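Long-range contact in endo-alpha-mannosidase (Bacteroides thetaiotaomicron, PDB 4AD0), which probably hydrolyses internal alpha-mannosidic linkages in mannose-containing glycans, as a family GH99 endo-acting glycoside hydrolase: residues I43-N48 against V119-W124. Numbering follows the deposited sequence.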
loop_
_atom_site.group_PDB
_atom_site.type_symbol
_atom_site.label_atom_id
_atom_site.label_comp_id
_atom_site.label_asym_id
_atom_site.label_seq_id
_atom_site.Cartn_x
_atom_site.Cartn_y
_atom_site.Cartn_z
ATOM N N ILE A 43 7.442 1.523 0.484
ATOM C CA ILE A 43 6.436 0.719 -0.220
ATOM C C ILE A 43 5.127 1.468 -0.517
ATOM O O ILE A 43 4.461 1.956 0.402
ATOM C CB ILE A 43 6.122 -0.566 0.580
ATOM C CG1 ILE A 43 7.432 -1.258 1.001
ATOM C CG2 ILE A 43 5.251 -1.502 -0.232
ATOM C CD1 ILE A 43 7.397 -1.884 2.372
ATOM N N SER A 44 4.740 1.529 -1.792
ATOM C CA SER A 44 3.408 2.051 -2.146
ATOM C C SER A 44 2.330 0.955 -2.164
ATOM O O SER A 44 2.599 -0.196 -2.509
ATOM C CB SER A 44 3.432 2.783 -3.493
ATOM O OG SER A 44 3.533 1.860 -4.577
ATOM N N PHE A 45 1.111 1.327 -1.784
ATOM C CA PHE A 45 -0.044 0.470 -1.957
ATOM C C PHE A 45 -0.587 0.730 -3.345
ATOM O O PHE A 45 -0.910 1.880 -3.681
ATOM C CB PHE A 45 -1.086 0.758 -0.864
ATOM C CG PHE A 45 -0.635 0.327 0.513
ATOM C CD1 PHE A 45 -0.245 -0.984 0.745
ATOM C CD2 PHE A 45 -0.566 1.248 1.565
ATOM C CE1 PHE A 45 0.194 -1.383 2.002
ATOM C CE2 PHE A 45 -0.137 0.850 2.836
ATOM C CZ PHE A 45 0.239 -0.470 3.049
ATOM N N TYR A 46 -0.646 -0.348 -4.136
ATOM C CA TYR A 46 -0.970 -0.318 -5.564
ATOM C C TYR A 46 -2.252 -1.127 -5.834
ATOM O O TYR A 46 -2.426 -2.252 -5.338
ATOM C CB TYR A 46 0.187 -0.925 -6.398
ATOM C CG TYR A 46 -0.025 -0.872 -7.907
ATOM C CD1 TYR A 46 -0.710 -1.887 -8.586
ATOM C CD2 TYR A 46 0.488 0.189 -8.659
ATOM C CE1 TYR A 46 -0.902 -1.825 -9.975
ATOM C CE2 TYR A 46 0.315 0.258 -10.031
ATOM C CZ TYR A 46 -0.386 -0.739 -10.676
ATOM O OH TYR A 46 -0.537 -0.639 -12.021
ATOM N N TYR A 47 -3.130 -0.554 -6.649
ATOM C CA TYR A 47 -4.380 -1.205 -7.017
ATOM C C TYR A 47 -4.390 -1.524 -8.504
ATOM O O TYR A 47 -3.949 -0.726 -9.328
ATOM C CB TYR A 47 -5.554 -0.349 -6.521
ATOM C CG TYR A 47 -5.407 -0.179 -5.004
ATOM C CD1 TYR A 47 -4.530 0.776 -4.461
ATOM C CD2 TYR A 47 -6.065 -1.036 -4.122
ATOM C CE1 TYR A 47 -4.345 0.886 -3.057
ATOM C CE2 TYR A 47 -5.903 -0.926 -2.741
ATOM C CZ TYR A 47 -5.047 0.022 -2.217
ATOM O OH TYR A 47 -4.910 0.099 -0.843
ATOM N N ASN A 48 -4.827 -2.738 -8.830
ATOM C CA ASN A 48 -4.730 -3.261 -10.174
ATOM C C ASN A 48 -6.100 -3.745 -10.610
ATOM O O ASN A 48 -6.217 -4.633 -11.442
ATOM C CB ASN A 48 -3.725 -4.422 -10.230
ATOM C CG ASN A 48 -4.176 -5.617 -9.403
ATOM O OD1 ASN A 48 -4.951 -5.454 -8.475
ATOM N ND2 ASN A 48 -3.686 -6.806 -9.724
ATOM N N VAL A 119 9.336 -0.338 -4.020
ATOM C CA VAL A 119 8.458 -1.449 -3.739
ATOM C C VAL A 119 7.015 -1.083 -3.979
ATOM O O VAL A 119 6.560 -0.001 -3.589
ATOM C CB VAL A 119 8.684 -2.030 -2.325
ATOM C CG1 VAL A 119 8.171 -3.462 -2.252
ATOM C CG2 VAL A 119 10.165 -1.992 -1.963
ATOM N N LEU A 120 6.313 -1.968 -4.676
ATOM C CA LEU A 120 4.862 -1.843 -4.852
ATOM C C LEU A 120 4.217 -2.987 -4.047
ATOM O O LEU A 120 4.753 -4.083 -4.006
ATOM C CB LEU A 120 4.461 -1.927 -6.324
ATOM C CG LEU A 120 4.711 -0.821 -7.348
ATOM C CD1 LEU A 120 6.198 -0.718 -7.758
ATOM C CD2 LEU A 120 3.883 -1.099 -8.614
ATOM N N SER A 121 3.103 -2.692 -3.366
ATOM C CA SER A 121 2.304 -3.684 -2.635
ATOM C C SER A 121 0.955 -3.773 -3.325
ATOM O O SER A 121 0.157 -2.855 -3.215
ATOM C CB SER A 121 2.099 -3.231 -1.174
ATOM O OG SER A 121 1.901 -4.332 -0.297
ATOM N N VAL A 122 0.701 -4.861 -4.048
ATOM C CA VAL A 122 -0.480 -4.947 -4.907
ATOM C C VAL A 122 -1.664 -5.641 -4.210
ATOM O O VAL A 122 -1.547 -6.750 -3.704
ATOM C CB VAL A 122 -0.157 -5.570 -6.309
ATOM C CG1 VAL A 122 0.222 -7.059 -6.219
ATOM C CG2 VAL A 122 -1.330 -5.398 -7.274
ATOM N N THR A 123 -2.795 -4.945 -4.167
ATOM C CA THR A 123 -4.035 -5.474 -3.626
ATOM C C THR A 123 -4.277 -6.890 -4.165
ATOM O O THR A 123 -4.059 -7.157 -5.349
ATOM C CB THR A 123 -5.221 -4.489 -3.908
ATOM O OG1 THR A 123 -6.260 -4.703 -2.949
ATOM C CG2 THR A 123 -5.779 -4.619 -5.345
ATOM N N TRP A 124 -4.648 -7.813 -3.277
ATOM C CA TRP A 124 -4.724 -9.233 -3.656
ATOM C C TRP A 124 -5.955 -9.829 -3.017
ATOM O O TRP A 124 -6.135 -9.712 -1.807
ATOM C CB TRP A 124 -3.480 -9.994 -3.190
ATOM C CG TRP A 124 -3.514 -11.483 -3.494
ATOM C CD1 TRP A 124 -3.977 -12.485 -2.677
ATOM C CD2 TRP A 124 -3.067 -12.119 -4.698
ATOM N NE1 TRP A 124 -3.841 -13.702 -3.305
ATOM C CE2 TRP A 124 -3.280 -13.501 -4.545
ATOM C CE3 TRP A 124 -2.504 -11.647 -5.893
ATOM C CZ2 TRP A 124 -2.954 -14.427 -5.555
ATOM C CZ3 TRP A 124 -2.159 -12.563 -6.887
ATOM C CH2 TRP A 124 -2.381 -13.942 -6.707
HETATM O O HOH W 1 -3.927 -8.780 -7.516
#
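Ile43 and Val119 lie side by side on the barrel-interior face, the CG1 branch of Ile43 pressed on Val119 CB at 3.6 Å. The isoleucine's second branch, CG2, stands anti to the backbone N and reaches along the strand to Ser121, the next residue on that face, 3.7 Å from Ser121 CB. An alanine at Ile43 lacks both branches and would probably leave a gap beside Val119 CB and Ser121 CB. Farther along, the small Ser121 makes room for the Phe45 ring, whose CD1 packs 3.8 Å from Ser121 CB; inside the barrel the ring also meets His152, of the adjacent strand 148-153, and, edge-to-face, Phe191. Four backbone hydrogen bonds tie the parallel strands: Ser44 N to Val119 O, Ser121 N to Ser44 O, Tyr46 N to Ser121 O and Thr123 N to Tyr46 O. On the outer face the Tyr46 ring, with CG anti to its own N (chi1 -177°), folds between Leu120 and Val122: Leu120 CD2 lies 3.6 Å from Tyr46 CD2, and Val122 CG2 meets the ring edge near its plane. Helices 102-115 and 133-145 close over this ridge. Ser44 OG, beside Leu120, is buried without a polar partner. Past the strand end, Asn48 turns back across Val122, its CG 3.6 Å from Val122 CG2; its ND2 bonds Ser134 OG and a water that donates to Thr123 O. The Tyr47 ring crosses Thr123 at about a right angle, CD2 3.6 Å from Thr123 CB; its OH bonds Tyr248 and a bound buffer molecule, while Thr123 OG1 bonds Glu154. These are neighbouring first and second strands of a (beta/alpha)8 TIM barrel, linked by a beta-alpha-beta crossover through helix 102-115, with their C-terminal ends at the ligand-occupied pocket where such barrels carry their active sites.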